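Local coordinates for protein arginase (Thermus thermophilus, PDB 2EF5) that probably hydrolyses L-arginine to L-ornithine and urea at a centre of two manganese ions in each subunit, at residues A[30-35]-A[42-47]; A[98-103]-A[152-157]; A[124-129]-A[135-140]. All blocks are in the same frame, centred on the assembly; numbering follows the deposited sequence.

Contact 1. Residues A[30-35]-A[42-47]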
loop_
_atom_site.group_PDB
_atom_site.type_symbol
_atom_site.label_atom_id
_atom_site.label_comp_id
_atom_site.label_asym_id
_atom_site.label_seq_id
_atom_site.Cartn_x
_atom_site.Cartn_y
_atom_site.Cartn_z
ATOM N N ARG A 30 39.685 -21.518 22.870
ATOM C CA ARG A 30 39.860 -22.931 22.528
ATOM C C ARG A 30 39.090 -23.407 21.295
ATOM O O ARG A 30 38.534 -24.501 21.278
ATOM C CB ARG A 30 39.498 -23.802 23.739
ATOM C CG ARG A 30 40.242 -23.398 25.006
ATOM C CD ARG A 30 39.898 -24.288 26.186
ATOM N NE ARG A 30 40.342 -25.664 25.972
ATOM C CZ ARG A 30 39.533 -26.689 25.716
ATOM N NH1 ARG A 30 38.218 -26.503 25.641
ATOM N NH2 ARG A 30 40.042 -27.900 25.522
ATOM N N LEU A 31 39.062 -22.582 20.260
ATOM C CA LEU A 31 38.376 -22.941 19.027
ATOM C C LEU A 31 38.940 -24.253 18.494
ATOM O O LEU A 31 38.216 -25.161 18.098
ATOM C CB LEU A 31 38.589 -21.847 17.974
ATOM C CG LEU A 31 38.349 -22.255 16.514
ATOM C CD1 LEU A 31 36.872 -22.560 16.304
ATOM C CD2 LEU A 31 38.817 -21.136 15.584
ATOM N N LEU A 32 40.258 -24.330 18.501
ATOM C CA LEU A 32 40.984 -25.478 17.998
ATOM C C LEU A 32 40.754 -26.772 18.779
ATOM O O LEU A 32 40.443 -27.808 18.197
ATOM C CB LEU A 32 42.458 -25.116 17.974
ATOM C CG LEU A 32 43.246 -25.685 16.809
ATOM C CD1 LEU A 32 44.334 -24.696 16.415
ATOM C CD2 LEU A 32 43.816 -27.045 17.197
ATOM N N GLU A 33 40.915 -26.713 20.091
ATOM C CA GLU A 33 40.712 -27.890 20.923
ATOM C C GLU A 33 39.281 -28.414 20.766
ATOM O O GLU A 33 39.059 -29.622 20.673
ATOM C CB GLU A 33 40.977 -27.553 22.394
ATOM C CG GLU A 33 42.405 -27.119 22.727
ATOM C CD GLU A 33 42.842 -25.829 22.026
ATOM O OE1 GLU A 33 41.979 -25.024 21.617
ATOM O OE2 GLU A 33 44.068 -25.614 21.904
ATOM N N GLN A 34 38.308 -27.505 20.721
ATOM C CA GLN A 34 36.916 -27.916 20.593
ATOM C C GLN A 34 36.592 -28.478 19.216
ATOM O O GLN A 34 35.719 -29.333 19.085
ATOM C CB GLN A 34 35.976 -26.758 20.949
ATOM C CG GLN A 34 36.165 -26.255 22.382
ATOM C CD GLN A 34 35.130 -25.226 22.787
ATOM O OE1 GLN A 34 33.971 -25.555 23.016
ATOM N NE2 GLN A 34 35.546 -23.971 22.872
ATOM N N LEU A 35 37.284 -28.005 18.185
ATOM C CA LEU A 35 37.054 -28.535 16.847
ATOM C C LEU A 35 37.534 -29.987 16.814
ATOM O O LEU A 35 36.922 -30.841 16.163
ATOM C CB LEU A 35 37.794 -27.703 15.795
ATOM C CG LEU A 35 37.074 -26.412 15.375
ATOM C CD1 LEU A 35 37.959 -25.605 14.443
ATOM C CD2 LEU A 35 35.761 -26.750 14.693
ATOM N N VAL A 42 42.674 -30.779 13.049
ATOM C CA VAL A 42 42.901 -29.351 12.862
ATOM C C VAL A 42 44.345 -28.880 12.791
ATOM O O VAL A 42 45.208 -29.345 13.536
ATOM C CB VAL A 42 42.200 -28.560 13.993
ATOM C CG1 VAL A 42 42.214 -27.063 13.687
ATOM C CG2 VAL A 42 40.783 -29.075 14.170
ATOM N N GLU A 43 44.583 -27.928 11.897
ATOM C CA GLU A 43 45.901 -27.339 11.707
ATOM C C GLU A 43 45.838 -25.807 11.794
ATOM O O GLU A 43 45.060 -25.164 11.091
ATOM C CB GLU A 43 46.474 -27.752 10.345
ATOM C CG GLU A 43 47.560 -26.820 9.837
ATOM C CD GLU A 43 48.266 -27.335 8.599
ATOM O OE1 GLU A 43 47.579 -27.745 7.639
ATOM O OE2 GLU A 43 49.516 -27.316 8.590
ATOM N N ASP A 44 46.655 -25.231 12.666
ATOM C CA ASP A 44 46.699 -23.786 12.818
ATOM C C ASP A 44 47.811 -23.287 11.907
ATOM O O ASP A 44 48.973 -23.628 12.104
ATOM C CB ASP A 44 47.017 -23.406 14.265
ATOM C CG ASP A 44 46.765 -21.937 14.549
ATOM O OD1 ASP A 44 46.989 -21.107 13.642
ATOM O OD2 ASP A 44 46.357 -21.611 15.685
ATOM N N LEU A 45 47.452 -22.485 10.914
ATOM C CA LEU A 45 48.424 -21.952 9.966
ATOM C C LEU A 45 49.091 -20.681 10.475
ATOM O O LEU A 45 49.891 -20.075 9.775
ATOM C CB LEU A 45 47.742 -21.663 8.626
ATOM C CG LEU A 45 46.989 -22.822 7.968
ATOM C CD1 LEU A 45 46.343 -22.345 6.674
ATOM C CD2 LEU A 45 47.943 -23.977 7.710
ATOM N N GLY A 46 48.760 -20.276 11.695
ATOM C CA GLY A 46 49.346 -19.068 12.247
ATOM C C GLY A 46 48.641 -17.831 11.726
ATOM O O GLY A 46 47.468 -17.892 11.363
ATOM N N ASP A 47 49.343 -16.704 11.679
ATOM C CA ASP A 47 48.731 -15.468 11.195
ATOM C C ASP A 47 49.367 -14.939 9.924
ATOM O O ASP A 47 50.546 -15.160 9.666
ATOM C CB ASP A 47 48.814 -14.349 12.237
ATOM C CG ASP A 47 47.986 -14.620 13.472
ATOM O OD1 ASP A 47 47.038 -15.425 13.407
ATOM O OD2 ASP A 47 48.283 -14.007 14.516
#
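V42 carries its two methyl branches across to two successive turn positions of the helix, touching L32 with one and L35 with the other. CG1 is anti to the backbone N (chi1 -170°), and from there it lies 3.6 Å from CG of L32, the two side chains lying alongside with opposite headings. The CD2 methyl of L32 passes alongside the root of the valine, 3.9 Å from V42 CB. On the other branch, V42 CG2 comes 3.7 Å from CB of L35, so the base of that leucine makes the touch; L35 also touches V3 and I90 of the sheet and L282 of helix 272-284. With E43 the chain turns its side chain away from the helix, and its backbone bonds to V3 and V5 of strand 2-8. This is the second half of a beta-alpha-beta crossover of the arginase alpha/beta fold: helix 31-37 packs on strand 41-47, the outermost strand on its side of the parallel sheet within the chain, and the two short segments run nearly antiparallel at 161°, their axes 9.0 Å apart. D44 meets the remaining branch of L32 at about a right angle. There CD1 of L32 lies 3.7 Å from D44 CB and about as close to OD2, resting against the methylene and one carboxylate oxygen. The carboxylate itself is engaged twice: OD2 forms a salt bridge with R27, and OD1 accepts from the backbone N of G46 at 2.8 Å (N-H...O 155°), closing an Asx turn that fixes the rotation of the group. G46 takes backbone angles suited to glycine at this turn, and D47 then offers OD1 to the same R27 in a second salt bridge.

Contact 2. Residues A[98-103]-A[152-157]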
loop_
_atom_site.group_PDB
_atom_site.type_symbol
_atom_site.label_atom_id
_atom_site.label_comp_id
_atom_site.label_asym_id
_atom_site.label_seq_id
_atom_site.Cartn_x
_atom_site.Cartn_y
_atom_site.Cartn_z
ATOM N N LEU A 98 39.271 -8.322 5.780
ATOM C CA LEU A 98 39.962 -9.566 5.447
ATOM C C LEU A 98 39.123 -10.478 4.560
ATOM O O LEU A 98 39.663 -11.325 3.845
ATOM C CB LEU A 98 40.359 -10.315 6.726
ATOM C CG LEU A 98 39.233 -10.883 7.598
ATOM C CD1 LEU A 98 38.691 -12.178 7.002
ATOM C CD2 LEU A 98 39.779 -11.156 8.991
ATOM N N SER A 99 37.804 -10.307 4.599
ATOM C CA SER A 99 36.925 -11.145 3.790
ATOM C C SER A 99 37.137 -10.993 2.288
ATOM O O SER A 99 36.779 -11.891 1.528
ATOM C CB SER A 99 35.456 -10.884 4.138
ATOM O OG SER A 99 35.149 -11.409 5.427
ATOM N N MET A 100 37.713 -9.873 1.855
ATOM C CA MET A 100 37.961 -9.687 0.431
ATOM C C MET A 100 38.922 -10.785 -0.002
ATOM O O MET A 100 38.800 -11.343 -1.089
ATOM C CB MET A 100 38.583 -8.313 0.159
ATOM C CG MET A 100 37.679 -7.135 0.478
ATOM S SD MET A 100 38.422 -5.538 0.043
ATOM C CE MET A 100 39.722 -5.427 1.245
ATOM N N GLY A 101 39.877 -11.089 0.867
ATOM C CA GLY A 101 40.845 -12.127 0.567
ATOM C C GLY A 101 40.357 -13.526 0.907
ATOM O O GLY A 101 40.635 -14.476 0.172
ATOM N N SER A 102 39.618 -13.669 2.008
ATOM C CA SER A 102 39.144 -14.992 2.403
ATOM C C SER A 102 38.128 -15.573 1.431
ATOM O O SER A 102 38.250 -16.736 1.034
ATOM C CB SER A 102 38.559 -14.973 3.824
ATOM O OG SER A 102 37.351 -14.244 3.887
ATOM N N VAL A 103 37.141 -14.776 1.032
ATOM C CA VAL A 103 36.122 -15.256 0.106
ATOM C C VAL A 103 36.720 -15.561 -1.262
ATOM O O VAL A 103 36.486 -16.633 -1.815
ATOM C CB VAL A 103 34.967 -14.234 -0.053
ATOM C CG1 VAL A 103 33.945 -14.749 -1.065
ATOM C CG2 VAL A 103 34.287 -14.011 1.297
ATOM N N GLU A 152 39.828 -5.459 -8.718
ATOM C CA GLU A 152 40.634 -6.163 -9.713
ATOM C C GLU A 152 41.174 -7.498 -9.217
ATOM O O GLU A 152 41.347 -8.429 -10.001
ATOM C CB GLU A 152 41.803 -5.290 -10.200
ATOM C CG GLU A 152 42.740 -4.799 -9.112
ATOM C CD GLU A 152 43.921 -4.022 -9.671
ATOM O OE1 GLU A 152 43.746 -3.324 -10.691
ATOM O OE2 GLU A 152 45.021 -4.099 -9.085
ATOM N N VAL A 153 41.435 -7.603 -7.920
ATOM C CA VAL A 153 41.961 -8.850 -7.384
ATOM C C VAL A 153 41.040 -9.566 -6.395
ATOM O O VAL A 153 41.287 -10.724 -6.053
ATOM C CB VAL A 153 43.327 -8.633 -6.697
ATOM C CG1 VAL A 153 44.377 -8.255 -7.733
ATOM C CG2 VAL A 153 43.211 -7.548 -5.635
ATOM N N PHE A 154 39.982 -8.901 -5.940
ATOM C CA PHE A 154 39.081 -9.532 -4.980
ATOM C C PHE A 154 37.647 -9.788 -5.432
ATOM O O PHE A 154 36.889 -10.448 -4.715
ATOM C CB PHE A 154 39.071 -8.740 -3.671
ATOM C CG PHE A 154 40.429 -8.596 -3.042
ATOM C CD1 PHE A 154 41.229 -9.710 -2.837
ATOM C CD2 PHE A 154 40.920 -7.342 -2.683
ATOM C CE1 PHE A 154 42.498 -9.584 -2.290
ATOM C CE2 PHE A 154 42.188 -7.203 -2.134
ATOM C CZ PHE A 154 42.980 -8.323 -1.936
ATOM N N ARG A 155 37.253 -9.281 -6.597
ATOM C CA ARG A 155 35.892 -9.529 -7.070
ATOM C C ARG A 155 35.777 -11.050 -7.097
ATOM O O ARG A 155 36.643 -11.726 -7.657
ATOM C CB ARG A 155 35.685 -8.954 -8.478
ATOM C CG ARG A 155 34.252 -9.075 -8.998
ATOM C CD ARG A 155 34.044 -8.290 -10.293
ATOM N NE ARG A 155 34.799 -8.841 -11.418
ATOM C CZ ARG A 155 34.484 -9.964 -12.056
ATOM N NH1 ARG A 155 33.423 -10.666 -11.683
ATOM N NH2 ARG A 155 35.234 -10.387 -13.069
ATOM N N ALA A 156 34.735 -11.605 -6.485
ATOM C CA ALA A 156 34.623 -13.057 -6.468
ATOM C C ALA A 156 33.218 -13.628 -6.344
ATOM O O ALA A 156 33.046 -14.845 -6.352
ATOM C CB ALA A 156 35.507 -13.624 -5.358
ATOM N N VAL A 157 32.211 -12.774 -6.231
ATOM C CA VAL A 157 30.853 -13.283 -6.115
ATOM C C VAL A 157 29.850 -12.418 -6.856
ATOM O O VAL A 157 30.019 -11.203 -6.955
ATOM C CB VAL A 157 30.410 -13.375 -4.639
ATOM C CG1 VAL A 157 30.259 -11.982 -4.056
ATOM C CG2 VAL A 157 29.097 -14.146 -4.528
#
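F154 lays one ring face against M100, and these two side chains make most of the contact. The methionine CB sits over that face, 4.1 Å from the ring centroid and 28° off the normal, a CH-pi contact. In M100, CG stands anti to the carbonyl carbon (chi1 -65°), and the chain runs on so that SD reaches the ring obliquely, 5.1 Å from the centroid, in a Met-aromatic contact. The backbone joins in: M100 O comes within 3.4 Å of F154 CD1, and F154 CE1 lies 4.2 Å from CA of G101, where a glycine leaves the helix surface low beside the ring. The opposite face of the phenyl is covered by CG2 of its own neighbour V153, so the ring is held between two aliphatic groups. With F154 cut back to an alanine, M100 would probably lose its aromatic partner and a gap would open between the two helices. V103, one helical turn beyond M100, faces the chain after helix 148-154 more loosely, its CG1 4.7 Å from CB of A156. Around this pair, V141 of helix 138-142 touches both M100 and F154, I69 and A73 of helix 66-81 meet M100 and F154 respectively, and V103 rests on V114 of strand 113-117, which places the contact in the helical layer on one face of the sheet.

Contact 3. Residues A[124-129]-A[135-140]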
loop_
_atom_site.group_PDB
_atom_site.type_symbol
_atom_site.label_atom_id
_atom_site.label_comp_id
_atom_site.label_asym_id
_atom_site.label_seq_id
_atom_site.Cartn_x
_atom_site.Cartn_y
_atom_site.Cartn_z
ATOM N N ASN A 124 29.524 -0.471 1.154
ATOM C CA ASN A 124 29.876 0.890 0.746
ATOM C C ASN A 124 30.952 0.893 -0.339
ATOM O O ASN A 124 31.667 -0.092 -0.538
ATOM C CB ASN A 124 30.396 1.692 1.948
ATOM C CG ASN A 124 29.286 2.339 2.751
ATOM O OD1 ASN A 124 29.263 2.254 3.979
ATOM N ND2 ASN A 124 28.369 3.006 2.061
ATOM N N THR A 125 31.046 2.012 -1.046
ATOM C CA THR A 125 32.059 2.206 -2.074
ATOM C C THR A 125 32.760 3.485 -1.652
ATOM O O THR A 125 32.300 4.168 -0.736
ATOM C CB THR A 125 31.441 2.409 -3.471
ATOM O OG1 THR A 125 30.496 3.487 -3.430
ATOM C CG2 THR A 125 30.755 1.142 -3.934
ATOM N N PRO A 126 33.891 3.824 -2.289
ATOM C CA PRO A 126 34.566 5.058 -1.881
ATOM C C PRO A 126 33.617 6.248 -1.963
ATOM O O PRO A 126 33.714 7.192 -1.181
ATOM C CB PRO A 126 35.719 5.153 -2.870
ATOM C CG PRO A 126 36.079 3.708 -3.072
ATOM C CD PRO A 126 34.710 3.068 -3.252
ATOM N N GLU A 127 32.687 6.171 -2.906
ATOM C CA GLU A 127 31.701 7.222 -3.130
ATOM C C GLU A 127 30.621 7.322 -2.052
ATOM O O GLU A 127 30.272 8.423 -1.617
ATOM C CB GLU A 127 31.010 7.015 -4.482
ATOM C CG GLU A 127 31.886 7.224 -5.708
ATOM C CD GLU A 127 33.030 6.229 -5.809
ATOM O OE1 GLU A 127 32.818 5.032 -5.515
ATOM O OE2 GLU A 127 34.141 6.644 -6.205
ATOM N N THR A 128 30.090 6.178 -1.626
ATOM C CA THR A 128 29.022 6.156 -0.631
ATOM C C THR A 128 29.429 6.340 0.828
ATOM O O THR A 128 28.566 6.580 1.673
ATOM C CB THR A 128 28.203 4.859 -0.734
ATOM O OG1 THR A 128 29.049 3.731 -0.473
ATOM C CG2 THR A 128 27.602 4.728 -2.126
ATOM N N SER A 129 30.724 6.215 1.120
ATOM C CA SER A 129 31.275 6.379 2.475
ATOM C C SER A 129 31.816 5.065 3.021
ATOM O O SER A 129 32.969 4.711 2.785
ATOM C CB SER A 129 30.221 6.924 3.449
ATOM O OG SER A 129 30.752 7.958 4.260
ATOM N N HIS A 135 36.956 -1.432 5.858
ATOM C CA HIS A 135 36.224 -2.539 6.459
ATOM C C HIS A 135 34.713 -2.350 6.371
ATOM O O HIS A 135 33.939 -3.171 6.867
ATOM C CB HIS A 135 36.678 -2.779 7.908
ATOM C CG HIS A 135 36.670 -1.556 8.773
ATOM N ND1 HIS A 135 35.511 -0.911 9.145
ATOM C CD2 HIS A 135 37.682 -0.904 9.399
ATOM C CE1 HIS A 135 35.807 0.083 9.965
ATOM N NE2 HIS A 135 37.117 0.107 10.136
ATOM N N GLY A 136 34.302 -1.271 5.714
ATOM C CA GLY A 136 32.889 -1.001 5.530
ATOM C C GLY A 136 32.537 -1.171 4.061
ATOM O O GLY A 136 31.456 -0.785 3.623
ATOM N N MET A 137 33.454 -1.761 3.293
ATOM C CA MET A 137 33.247 -1.970 1.858
ATOM C C MET A 137 33.582 -3.373 1.313
ATOM O O MET A 137 33.380 -3.625 0.126
ATOM C CB MET A 137 34.092 -0.969 1.051
ATOM C CG MET A 137 34.405 0.346 1.741
ATOM S SD MET A 137 35.563 1.359 0.771
ATOM C CE MET A 137 34.973 3.004 1.162
ATOM N N PRO A 138 34.059 -4.304 2.161
ATOM C CA PRO A 138 34.398 -5.631 1.629
ATOM C C PRO A 138 33.367 -6.397 0.808
ATOM O O PRO A 138 33.719 -7.006 -0.201
ATOM C CB PRO A 138 34.837 -6.401 2.876
ATOM C CG PRO A 138 33.987 -5.813 3.941
ATOM C CD PRO A 138 34.072 -4.330 3.637
ATOM N N LEU A 139 32.107 -6.393 1.237
ATOM C CA LEU A 139 31.089 -7.127 0.498
ATOM C C LEU A 139 30.845 -6.481 -0.858
ATOM O O LEU A 139 30.586 -7.169 -1.836
ATOM C CB LEU A 139 29.779 -7.205 1.291
ATOM C CG LEU A 139 28.687 -8.107 0.686
ATOM C CD1 LEU A 139 29.257 -9.485 0.373
ATOM C CD2 LEU A 139 27.526 -8.233 1.660
ATOM N N ALA A 140 30.920 -5.156 -0.912
ATOM C CA ALA A 140 30.731 -4.449 -2.175
ATOM C C ALA A 140 31.865 -4.882 -3.097
ATOM O O ALA A 140 31.630 -5.345 -4.208
ATOM C CB ALA A 140 30.774 -2.947 -1.951
#
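The peptide plane joining N124 to T125 is flanked on both sides near its oxygen: M137 CB lies 3.0 Å from N124 O on one side, and A140 CB 3.3 Å from that oxygen on the other. A second flat group, the G136 carbonyl, is met in its own plane by N124 N (3.2 Å, N-H...O 151°), while N124 CB also sits close to that oxygen. Chi1 of M137 is -27°, away from a staggered value, and its bent chain carries CE in among the backbone of the turn, 3.1 Å from S129 O and 3.5 Å from T125 O, with P126 CA also in touch. The turn is tied from within: T125 OG1 accepts from T128 N in an ST motif, and T128 OG1 answers by accepting from T125 N at 2.7 Å. At its nearest atoms G136 is about 4 Å from the side chain of D122, a manganese ligand, which is consistent with this loop lining the surroundings of the metal site. M137 is the N-cap of helix 138-142, whose P138 and L139 pack on W116 of strand 113-117, and L139 also on V162 and L164 of strand 162-167; T125 and T128 rest on L177 of helix 172-181.

How the contacts relate
Along the chain, contact 1 comes first and closes before the other two open; contact 3 then falls wholly between the segments of contact 2. Contacts 2 and 3 are neighbours, their centres 13 Å apart, touching where M100 CG packs 3.8 Å from P138 CA, so helix 138-142 links them. Contact 1 lies about 31 Å from contact 3, centre to centre, on the opposite side of the chain's centre, and about 23 Å from contact 2. All three lie in one alpha/beta domain on a parallel sheet: contact 1 joins a helix to edge strand 41-47, away from the manganese site, while contacts 2 and 3 join helices and loops beside strand 113-117, near its ligands H96 and D122.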